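Local coordinates for glutamine synthetase (Helicobacter pylori, PDB 5ZLI), which belongs to the class I (GSI-beta) glutamine synthetases, dodecameric enzymes whose subunits pair a beta-grasp domain with a larger catalytic domain, at residues 278-292 against 361-375. Numbering follows the deposited sequence.
Sequences MHTHVSVWKNNENLF and KNSARFEFRFPDSSS
With CG beside the backbone N in both His279 and Arg369 (chi1 -59° in the arginine) and a bend at chi3 of the arginine, the guanidinium of Arg369 folds back to lie flat on one face of the His279 imidazole, centres 4.1 Å apart. The same guanidinium forms a salt bridge with Glu367: OE2 lies near the guanidinium plane, and NH1 meets it on its syn side, somewhat out of the carboxylate plane, while NH2 is held by the backbone O of Glu337. Glu367 runs out alongside His281: its CB sits over the imidazole face, 3.7 Å from the ring centroid, and OE1 receives a weak, bent hydrogen bond from NE2 while also pairing with Arg354. The backbones of these strands form an antiparallel ladder, with the non-hydrogen-bonded pair His281–Glu367 flanked by the hydrogen-bonded pairs Thr280–Phe368 and Val282–Phe366. The bond from Thr280 N to Phe368 O is nearly straight (173°). On the face that carries Thr280, Val282, Phe366 and Phe368, Val282 meets the edge of the Phe368 ring; Phe292, just after strand 289-290, sets its ring obliquely against that of Phe366, centroids 5.4 Å apart. Beyond the ladder, Asn290 ND2 donates to Ala364 O, and its OD1 closes an Asx turn by accepting from Phe292 N. Within the catalytic domain's sheet, strand 278-286 lies between strands 133-145 and 366-368, the latter also pairing with 351-355, while helix 302-313 packs against Phe292, Phe366 and Phe368.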
loop_
_atom_site.group_PDB
_atom_site.type_symbol
_atom_site.label_atom_id
_atom_site.label_comp_id
_atom_site.label_asym_id
_atom_site.label_seq_id
_atom_site.Cartn_x
_atom_site.Cartn_y
_atom_site.Cartn_z
ATOM N N MET B 278 18.975 22.223 38.382
ATOM C CA MET B 278 19.280 21.563 39.645
ATOM C C MET B 278 19.355 22.685 40.672
ATOM O O MET B 278 20.421 23.213 40.974
ATOM C CB MET B 278 20.567 20.716 39.594
ATOM C CG MET B 278 20.817 19.892 40.862
ATOM S SD MET B 278 22.345 18.917 40.862
ATOM C CE MET B 278 23.563 20.237 40.812
ATOM N N HIS B 279 18.184 23.097 41.152
ATOM C CA HIS B 279 18.068 24.054 42.241
ATOM C C HIS B 279 18.666 23.439 43.505
ATOM O O HIS B 279 18.126 22.489 44.084
ATOM C CB HIS B 279 16.603 24.444 42.415
ATOM C CG HIS B 279 16.023 25.099 41.204
ATOM N ND1 HIS B 279 16.795 25.807 40.306
ATOM C CD2 HIS B 279 14.765 25.103 40.704
ATOM C CE1 HIS B 279 16.031 26.251 39.324
ATOM N NE2 HIS B 279 14.797 25.832 39.538
ATOM N N THR B 280 19.819 23.955 43.901
ATOM C CA THR B 280 20.633 23.396 44.971
ATOM C C THR B 280 20.516 24.293 46.200
ATOM O O THR B 280 20.690 25.512 46.105
ATOM C CB THR B 280 22.089 23.238 44.492
ATOM O OG1 THR B 280 22.333 24.156 43.432
ATOM C CG2 THR B 280 22.321 21.877 43.916
ATOM N N HIS B 281 20.175 23.697 47.334
ATOM C CA HIS B 281 19.995 24.407 48.592
ATOM C C HIS B 281 21.161 24.100 49.530
ATOM O O HIS B 281 21.456 22.924 49.782
ATOM C CB HIS B 281 18.665 24.001 49.257
ATOM C CG HIS B 281 17.425 24.456 48.533
ATOM N ND1 HIS B 281 16.262 24.792 49.202
ATOM C CD2 HIS B 281 17.159 24.625 47.213
ATOM C CE1 HIS B 281 15.337 25.154 48.328
ATOM N NE2 HIS B 281 15.855 25.064 47.114
ATOM N N VAL B 282 21.815 25.144 50.067
ATOM C CA VAL B 282 22.946 24.916 50.970
ATOM C C VAL B 282 22.668 25.464 52.373
ATOM O O VAL B 282 21.985 26.475 52.549
ATOM C CB VAL B 282 24.259 25.531 50.415
ATOM C CG1 VAL B 282 24.575 24.995 49.038
ATOM C CG2 VAL B 282 24.151 27.037 50.389
ATOM N N SER B 283 23.188 24.766 53.378
ATOM C CA SER B 283 23.401 25.337 54.705
ATOM C C SER B 283 24.658 24.678 55.255
ATOM O O SER B 283 24.933 23.501 54.980
ATOM C CB SER B 283 22.256 25.108 55.729
ATOM O OG SER B 283 22.027 23.733 56.087
ATOM N N VAL B 284 25.415 25.434 56.038
ATOM C CA VAL B 284 26.549 24.896 56.772
ATOM C C VAL B 284 26.189 24.929 58.249
ATOM O O VAL B 284 25.818 25.987 58.769
ATOM C CB VAL B 284 27.818 25.706 56.494
ATOM C CG1 VAL B 284 28.973 25.090 57.212
ATOM C CG2 VAL B 284 28.060 25.793 55.010
ATOM N N TRP B 285 26.354 23.799 58.938
ATOM C CA TRP B 285 26.072 23.715 60.362
ATOM C C TRP B 285 27.346 23.325 61.097
ATOM O O TRP B 285 28.276 22.751 60.524
ATOM C CB TRP B 285 24.974 22.699 60.696
ATOM C CG TRP B 285 23.655 23.009 60.091
ATOM C CD1 TRP B 285 23.420 23.436 58.823
ATOM C CD2 TRP B 285 22.382 22.953 60.736
ATOM N NE1 TRP B 285 22.079 23.628 58.627
ATOM C CE2 TRP B 285 21.421 23.344 59.792
ATOM C CE3 TRP B 285 21.963 22.609 62.020
ATOM C CZ2 TRP B 285 20.061 23.404 60.088
ATOM C CZ3 TRP B 285 20.619 22.664 62.316
ATOM C CH2 TRP B 285 19.681 23.064 61.354
ATOM N N LYS B 286 27.394 23.668 62.375
ATOM C CA LYS B 286 28.505 23.258 63.221
ATOM C C LYS B 286 27.974 23.134 64.630
ATOM O O LYS B 286 27.257 24.018 65.102
ATOM C CB LYS B 286 29.687 24.241 63.170
ATOM C CG LYS B 286 30.913 23.859 64.037
ATOM C CD LYS B 286 32.011 24.921 63.878
ATOM C CE LYS B 286 33.323 24.603 64.606
ATOM N NZ LYS B 286 33.328 25.055 66.022
ATOM N N ASN B 287 28.292 22.014 65.262
ATOM C CA ASN B 287 27.903 21.763 66.632
ATOM C C ASN B 287 26.392 21.943 66.793
ATOM O O ASN B 287 25.910 22.379 67.839
ATOM C CB ASN B 287 28.730 22.635 67.600
ATOM C CG ASN B 287 30.272 22.365 67.510
ATOM O OD1 ASN B 287 30.718 21.249 67.203
ATOM N ND2 ASN B 287 31.070 23.385 67.804
ATOM N N ASN B 288 25.643 21.601 65.735
ATOM C CA ASN B 288 24.179 21.624 65.692
ATOM C C ASN B 288 23.595 23.033 65.719
ATOM O O ASN B 288 22.417 23.215 66.012
ATOM C CB ASN B 288 23.566 20.780 66.813
ATOM C CG ASN B 288 23.696 19.287 66.556
ATOM O OD1 ASN B 288 24.677 18.823 65.967
ATOM N ND2 ASN B 288 22.697 18.527 66.993
ATOM N N GLU B 289 24.382 24.046 65.405
ATOM C CA GLU B 289 23.866 25.386 65.187
ATOM C C GLU B 289 23.942 25.667 63.693
ATOM O O GLU B 289 24.835 25.162 63.009
ATOM C CB GLU B 289 24.653 26.442 66.000
ATOM C CG GLU B 289 26.141 26.676 65.614
ATOM C CD GLU B 289 27.108 26.694 66.825
ATOM O OE1 GLU B 289 26.699 26.282 67.943
ATOM O OE2 GLU B 289 28.289 27.100 66.658
ATOM N N ASN B 290 22.990 26.428 63.169
ATOM C CA ASN B 290 22.963 26.682 61.741
ATOM C C ASN B 290 23.667 28.005 61.502
ATOM O O ASN B 290 23.072 29.069 61.678
ATOM C CB ASN B 290 21.531 26.697 61.223
ATOM C CG ASN B 290 21.459 26.872 59.719
ATOM O OD1 ASN B 290 22.395 27.361 59.088
ATOM N ND2 ASN B 290 20.352 26.436 59.126
ATOM N N LEU B 291 24.884 27.940 60.968
ATOM C CA LEU B 291 25.670 29.156 60.852
ATOM C C LEU B 291 25.126 30.120 59.806
ATOM O O LEU B 291 25.575 31.272 59.760
ATOM C CB LEU B 291 27.136 28.837 60.538
ATOM C CG LEU B 291 28.080 28.345 61.639
ATOM C CD1 LEU B 291 27.557 27.104 62.272
ATOM C CD2 LEU B 291 29.455 28.123 61.090
ATOM N N PHE B 292 24.151 29.706 59.003
ATOM C CA PHE B 292 23.634 30.591 57.973
ATOM C C PHE B 292 22.571 31.521 58.507
ATOM O O PHE B 292 22.344 32.583 57.932
ATOM C CB PHE B 292 23.059 29.776 56.818
ATOM C CG PHE B 292 24.059 29.471 55.755
ATOM C CD1 PHE B 292 25.389 29.256 56.086
ATOM C CD2 PHE B 292 23.684 29.419 54.426
ATOM C CE1 PHE B 292 26.332 28.990 55.114
ATOM C CE2 PHE B 292 24.623 29.143 53.441
ATOM C CZ PHE B 292 25.955 28.924 53.795
ATOM N N LYS B 361 15.157 29.732 61.600
ATOM C CA LYS B 361 16.499 29.397 62.077
ATOM C C LYS B 361 16.943 28.038 61.547
ATOM O O LYS B 361 17.933 27.934 60.818
ATOM C CB LYS B 361 16.515 29.407 63.615
ATOM C CG LYS B 361 17.909 29.414 64.278
ATOM C CD LYS B 361 18.582 30.777 64.108
ATOM C CE LYS B 361 19.433 31.228 65.298
ATOM N NZ LYS B 361 20.116 32.536 64.997
ATOM N N ASN B 362 16.228 26.978 61.924
ATOM C CA ASN B 362 16.578 25.639 61.464
ATOM C C ASN B 362 16.631 25.526 59.955
ATOM O O ASN B 362 17.271 24.607 59.439
ATOM C CB ASN B 362 15.582 24.604 62.005
ATOM C CG ASN B 362 15.857 24.224 63.444
ATOM O OD1 ASN B 362 16.941 24.479 63.962
ATOM N ND2 ASN B 362 14.869 23.618 64.106
ATOM N N SER B 363 15.959 26.416 59.235
ATOM C CA SER B 363 15.860 26.293 57.790
ATOM C C SER B 363 16.636 27.345 57.022
ATOM O O SER B 363 16.617 27.314 55.785
ATOM C CB SER B 363 14.390 26.378 57.358
ATOM O OG SER B 363 13.953 27.726 57.392
ATOM N N ALA B 364 17.336 28.249 57.697
ATOM C CA ALA B 364 18.030 29.296 56.970
ATOM C C ALA B 364 18.986 28.670 55.966
ATOM O O ALA B 364 19.666 27.683 56.270
ATOM C CB ALA B 364 18.765 30.213 57.934
ATOM N N ARG B 365 18.985 29.206 54.748
ATOM C CA ARG B 365 19.675 28.550 53.649
ATOM C C ARG B 365 19.641 29.467 52.445
ATOM O O ARG B 365 18.821 30.385 52.362
ATOM C CB ARG B 365 19.018 27.213 53.287
ATOM C CG ARG B 365 18.085 27.329 52.095
ATOM C CD ARG B 365 16.974 26.337 52.118
ATOM N NE ARG B 365 15.692 26.992 51.884
ATOM C CZ ARG B 365 14.521 26.390 52.053
ATOM N NH1 ARG B 365 14.500 25.125 52.456
ATOM N NH2 ARG B 365 13.381 27.044 51.827
ATOM N N PHE B 366 20.524 29.190 51.497
ATOM C CA PHE B 366 20.391 29.743 50.161
ATOM C C PHE B 366 19.884 28.670 49.203
ATOM O O PHE B 366 19.924 27.472 49.499
ATOM C CB PHE B 366 21.724 30.280 49.649
ATOM C CG PHE B 366 22.267 31.409 50.441
ATOM C CD1 PHE B 366 23.455 31.277 51.128
ATOM C CD2 PHE B 366 21.621 32.636 50.456
ATOM C CE1 PHE B 366 23.987 32.352 51.839
ATOM C CE2 PHE B 366 22.142 33.713 51.171
ATOM C CZ PHE B 366 23.328 33.570 51.862
ATOM N N GLU B 367 19.380 29.111 48.055
ATOM C CA GLU B 367 19.131 28.225 46.924
ATOM C C GLU B 367 19.830 28.780 45.688
ATOM O O GLU B 367 19.571 29.920 45.285
ATOM C CB GLU B 367 17.639 28.041 46.671
ATOM C CG GLU B 367 17.329 27.441 45.297
ATOM C CD GLU B 367 15.871 27.603 44.909
ATOM O OE1 GLU B 367 14.999 26.981 45.570
ATOM O OE2 GLU B 367 15.597 28.409 43.989
ATOM N N PHE B 368 20.767 28.010 45.128
ATOM C CA PHE B 368 21.461 28.405 43.897
ATOM C C PHE B 368 20.721 27.830 42.691
ATOM O O PHE B 368 20.616 26.605 42.541
ATOM C CB PHE B 368 22.918 27.946 43.914
ATOM C CG PHE B 368 23.658 28.380 45.145
ATOM C CD1 PHE B 368 24.107 29.678 45.294
ATOM C CD2 PHE B 368 23.860 27.493 46.190
ATOM C CE1 PHE B 368 24.775 30.055 46.456
ATOM C CE2 PHE B 368 24.530 27.873 47.322
ATOM C CZ PHE B 368 24.978 29.138 47.466
ATOM N N ARG B 369 20.216 28.714 41.840
ATOM C CA ARG B 369 19.346 28.314 40.749
ATOM C C ARG B 369 20.090 28.071 39.443
ATOM O O ARG B 369 19.469 27.610 38.483
ATOM C CB ARG B 369 18.253 29.359 40.525
ATOM C CG ARG B 369 17.376 29.608 41.717
ATOM C CD ARG B 369 16.364 30.691 41.414
ATOM N NE ARG B 369 15.524 30.390 40.248
ATOM C CZ ARG B 369 14.516 29.515 40.252
ATOM N NH1 ARG B 369 14.208 28.834 41.350
ATOM N NH2 ARG B 369 13.806 29.314 39.154
ATOM N N PHE B 370 21.366 28.431 39.352
ATOM C CA PHE B 370 22.082 28.267 38.094
ATOM C C PHE B 370 22.564 26.847 37.793
ATOM O O PHE B 370 22.718 26.524 36.610
ATOM C CB PHE B 370 23.254 29.249 38.013
ATOM C CG PHE B 370 24.177 29.212 39.204
ATOM C CD1 PHE B 370 23.943 30.027 40.301
ATOM C CD2 PHE B 370 25.289 28.393 39.223
ATOM C CE1 PHE B 370 24.771 30.008 41.395
ATOM C CE2 PHE B 370 26.132 28.367 40.339
ATOM C CZ PHE B 370 25.863 29.178 41.418
ATOM N N PRO B 371 22.799 25.959 38.764
ATOM C CA PRO B 371 23.254 24.604 38.394
ATOM C C PRO B 371 22.165 23.756 37.740
ATOM O O PRO B 371 20.965 23.995 37.891
ATOM C CB PRO B 371 23.720 23.992 39.719
ATOM C CG PRO B 371 23.255 24.872 40.755
ATOM C CD PRO B 371 22.926 26.196 40.210
ATOM N N ASP B 372 22.620 22.747 36.984
ATOM C CA ASP B 372 21.759 21.768 36.314
ATOM C C ASP B 372 22.310 20.358 36.480
ATOM O O ASP B 372 23.407 20.138 37.003
ATOM C CB ASP B 372 21.586 22.071 34.819
ATOM C CG ASP B 372 22.914 22.288 34.085
ATOM O OD1 ASP B 372 23.749 21.361 34.081
ATOM O OD2 ASP B 372 23.098 23.383 33.486
ATOM N N SER B 373 21.521 19.386 36.028
ATOM C CA SER B 373 21.863 17.988 36.278
ATOM C C SER B 373 22.881 17.434 35.293
ATOM O O SER B 373 23.382 16.324 35.503
ATOM C CB SER B 373 20.608 17.118 36.269
ATOM O OG SER B 373 19.620 17.627 37.164
ATOM N N SER B 374 23.253 18.194 34.267
ATOM C CA SER B 374 24.395 17.801 33.450
ATOM C C SER B 374 25.684 17.870 34.249
ATOM O O SER B 374 26.748 17.492 33.750
ATOM C CB SER B 374 24.449 18.670 32.175
ATOM O OG SER B 374 25.670 19.369 32.010
ATOM N N SER B 375 25.622 18.430 35.441
ATOM C CA SER B 375 26.782 18.504 36.303
ATOM C C SER B 375 27.025 17.174 37.006
ATOM O O SER B 375 26.087 16.476 37.400
ATOM C CB SER B 375 26.558 19.619 37.320
ATOM O OG SER B 375 25.373 19.353 38.056
#